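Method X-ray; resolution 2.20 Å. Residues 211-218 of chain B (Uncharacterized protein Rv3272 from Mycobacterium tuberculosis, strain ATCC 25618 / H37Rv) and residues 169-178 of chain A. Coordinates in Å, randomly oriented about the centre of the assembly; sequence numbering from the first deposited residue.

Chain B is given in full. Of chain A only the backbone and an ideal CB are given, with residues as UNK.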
# COMPACT_ATOMS: atom_id res chain seq x y z
N VAL B 211 4.82 8.59 2.37
CA VAL B 211 4.68 9.29 3.65
C VAL B 211 3.58 8.64 4.51
O VAL B 211 3.79 8.36 5.70
CB VAL B 211 4.38 10.78 3.43
CG1 VAL B 211 3.82 11.43 4.69
CG2 VAL B 211 5.64 11.51 2.96
N GLY B 212 2.42 8.38 3.90
CA GLY B 212 1.30 7.72 4.57
C GLY B 212 1.59 6.33 5.12
O GLY B 212 1.15 5.98 6.21
N LEU B 213 2.32 5.52 4.37
CA LEU B 213 2.71 4.19 4.85
C LEU B 213 3.58 4.25 6.11
O LEU B 213 3.63 3.30 6.89
CB LEU B 213 3.44 3.41 3.76
CG LEU B 213 2.65 3.09 2.49
CD1 LEU B 213 3.54 2.40 1.47
CD2 LEU B 213 1.45 2.23 2.83
N GLN B 214 4.27 5.37 6.32
CA GLN B 214 5.15 5.54 7.47
C GLN B 214 4.59 6.54 8.48
O GLN B 214 5.33 7.10 9.28
CB GLN B 214 6.54 6.03 7.03
CG GLN B 214 7.17 5.29 5.85
CD GLN B 214 8.36 6.05 5.26
OE1 GLN B 214 9.51 5.89 5.69
NE2 GLN B 214 8.08 6.88 4.25
N ALA B 215 3.28 6.77 8.42
CA ALA B 215 2.69 7.90 9.14
C ALA B 215 3.01 7.96 10.65
O ALA B 215 3.38 9.02 11.16
CB ALA B 215 1.19 7.92 8.91
N ASN B 216 2.88 6.84 11.38
CA ASN B 216 3.18 6.86 12.82
C ASN B 216 4.64 7.19 13.13
O ASN B 216 4.93 7.89 14.11
CB ASN B 216 2.78 5.53 13.48
CG ASN B 216 1.26 5.29 13.44
OD1 ASN B 216 0.48 6.22 13.69
ND2 ASN B 216 0.85 4.06 13.16
N GLN B 217 5.56 6.71 12.30
CA GLN B 217 6.97 6.99 12.51
C GLN B 217 7.28 8.46 12.25
O GLN B 217 8.11 9.05 12.93
CB GLN B 217 7.83 6.11 11.62
CG GLN B 217 7.88 4.65 12.05
CD GLN B 217 6.56 3.96 11.81
OE1 GLN B 217 5.85 4.28 10.86
NE2 GLN B 217 6.22 3.00 12.67
N LEU B 218 6.64 9.05 11.24
CA LEU B 218 6.84 10.47 10.92
C LEU B 218 6.23 11.36 11.99
O LEU B 218 6.72 12.44 12.27
CB LEU B 218 6.21 10.83 9.57
CG LEU B 218 7.01 10.76 8.27
CD1 LEU B 218 8.47 10.51 8.52
CD2 LEU B 218 6.41 9.73 7.32
N UNK A 169 10.90 -4.93 8.42
CA UNK A 169 10.62 -3.55 8.04
C UNK A 169 9.94 -2.83 9.20
O UNK A 169 8.90 -3.27 9.68
CB UNK A 169 9.75 -3.50 6.78
N UNK A 170 10.54 -1.72 9.66
CA UNK A 170 10.11 -1.02 10.87
C UNK A 170 8.97 -0.02 10.69
O UNK A 170 8.83 0.88 11.51
CB UNK A 170 11.31 -0.28 11.47
N UNK A 171 8.20 -0.13 9.61
CA UNK A 171 6.93 0.61 9.56
C UNK A 171 5.82 -0.33 9.09
O UNK A 171 6.10 -1.42 8.58
CB UNK A 171 7.04 1.82 8.63
N UNK A 172 4.58 0.07 9.33
CA UNK A 172 3.46 -0.86 9.20
C UNK A 172 2.86 -0.76 7.81
O UNK A 172 1.74 -0.25 7.64
CB UNK A 172 2.39 -0.58 10.26
N UNK A 173 3.59 -1.27 6.83
CA UNK A 173 3.19 -1.09 5.44
C UNK A 173 1.99 -1.96 5.10
O UNK A 173 1.15 -1.56 4.30
CB UNK A 173 4.36 -1.41 4.50
N UNK A 174 1.90 -3.12 5.72
CA UNK A 174 0.82 -4.05 5.40
C UNK A 174 -0.52 -3.56 5.94
O UNK A 174 -1.54 -3.66 5.26
CB UNK A 174 1.13 -5.44 5.96
N UNK A 175 -0.50 -3.02 7.16
CA UNK A 175 -1.66 -2.35 7.74
C UNK A 175 -2.16 -1.20 6.88
O UNK A 175 -3.33 -1.15 6.51
CB UNK A 175 -1.32 -1.83 9.14
N UNK A 176 -1.28 -0.26 6.57
CA UNK A 176 -1.71 0.95 5.90
C UNK A 176 -2.12 0.66 4.46
O UNK A 176 -3.13 1.20 3.99
CB UNK A 176 -0.60 2.00 5.94
N UNK A 177 -1.40 -0.23 3.79
CA UNK A 177 -1.82 -0.65 2.45
C UNK A 177 -3.16 -1.38 2.49
O UNK A 177 -4.00 -1.18 1.61
CB UNK A 177 -0.76 -1.55 1.82
N UNK A 178 -3.37 -2.21 3.51
CA UNK A 178 -4.62 -2.96 3.61
C UNK A 178 -5.81 -2.03 3.82
O UNK A 178 -6.87 -2.25 3.26
CB UNK A 178 -4.54 -3.97 4.75

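Position 169 lies out of reach of chain B. Its ideal CB has nothing of chain B within 5.5 Å, so this contact hardly restricts the choice. The residue is A:Ile169, and it makes no contact here.

Position 170 has a phi of -84° and a CA-to-CB bond that points sideways. Many residues would fit, proline among them. It is A:Pro170. Its O atom lies 3.6 Å from B:Gln217 NE2.

Position 171 points toward chain B. The backbone is extended, with phi/psi of -133/163°. The ideal CB sits 3.5 Å from B:Gln217 OE1 and 4.3 Å from B:Gln214 CA. The methylenes of B:Gln214 offer an apolar surface nearby, so a large aliphatic or aromatic side chain would suit. The residue is A:Phe171, with chi1 in p. B:Gln214 CG lies over one face of the ring, 4.0 Å from its centroid and 11° off the ring normal. This is a CH-pi contact.

Position 172 directly precedes a helix. Its CB points sideways, 5.3 Å from B:Leu213 O. The amide of B:Gln217 is close enough for a longer polar side chain to meet, so Gln, Glu or a similar residue could serve. It is A:Gln172, and its end comes nearer to chain B. B:Gln217 NE2 donates to A:Gln172 OE1 at 3.2 Å with a nearly straight angle of 170°. Water 1 accepts from A:Gln172 N at 3.0 Å and its O lies 2.8 Å from both B:Leu213 O and B:Gln217 OE1, linking the three.

Position 173 points sideways, with its ideal CB 4.9 Å from B:Leu213 CD1. Several apolar residues would be tolerated. A:Leu173 takes chi1 p, and its end leads away from chain B.

Position 174 points away and 175 sideways, neither with chain B near its ideal CB. The choice is open at both. They are A:Val174 and A:Asp175, and neither touches chain B.

Position 176 is helical and points toward chain B. Its ideal CB is 3.7 Å from B:Leu213 CD2 and 4.4 Å from B:Gly212 O. The carbonyl oxygens of B:Gly212 and B:Leu213 favour a short donor; Asn, Ser or Thr are plausible. It is A:Asn176. Its ND2 donates a weak hydrogen bond to B:Leu213 O, 3.0 Å at 129°, while its CB packs 3.8 Å from B:Leu213 CD2.

Position 177 points sideways; its ideal CB is 4.5 Å from B:Leu213 CD2. A small apolar residue suits it. A:Ala177 provides that methyl contact.

Position 178 is out of reach, so many residues would do. A:Ser178 OG donates to A:Val174 O at 2.7 Å.

Chain A 169-178: IPFQLVDNAS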
# COMPACT_ATOMS: atom_id res chain seq x y z
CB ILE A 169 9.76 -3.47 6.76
CG1 ILE A 169 10.55 -4.03 5.57
CG2 ILE A 169 9.36 -2.04 6.47
CD1 ILE A 169 9.69 -4.40 4.38
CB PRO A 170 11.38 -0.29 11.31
CG PRO A 170 12.09 0.00 10.04
CD PRO A 170 11.74 -1.11 9.07
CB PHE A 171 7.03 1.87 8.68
CG PHE A 171 7.54 1.62 7.29
CD1 PHE A 171 6.67 1.30 6.26
CD2 PHE A 171 8.89 1.74 7.01
CE1 PHE A 171 7.14 1.07 4.98
CE2 PHE A 171 9.37 1.52 5.73
CZ PHE A 171 8.49 1.19 4.71
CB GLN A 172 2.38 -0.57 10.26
CG GLN A 172 2.77 -0.91 11.70
CD GLN A 172 3.87 -0.01 12.24
OE1 GLN A 172 3.64 1.17 12.50
NE2 GLN A 172 5.07 -0.55 12.40
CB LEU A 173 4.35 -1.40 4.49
CG LEU A 173 4.71 -2.88 4.32
CD1 LEU A 173 5.26 -3.14 2.93
CD2 LEU A 173 5.71 -3.30 5.38
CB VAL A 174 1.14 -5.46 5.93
CG1 VAL A 174 -0.07 -6.37 5.80
CG2 VAL A 174 2.31 -6.04 5.16
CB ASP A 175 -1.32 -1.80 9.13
CG ASP A 175 -1.41 -2.85 10.21
OD1 ASP A 175 -1.89 -3.97 9.92
OD2 ASP A 175 -1.02 -2.55 11.37
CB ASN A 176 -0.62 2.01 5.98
CG ASN A 176 -0.39 2.50 7.41
OD1 ASN A 176 -1.34 2.81 8.14
ND2 ASN A 176 0.87 2.55 7.84
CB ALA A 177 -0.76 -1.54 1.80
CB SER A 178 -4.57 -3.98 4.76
OG SER A 178 -3.68 -5.04 4.44
O HOH W 1 3.75 2.89 9.66
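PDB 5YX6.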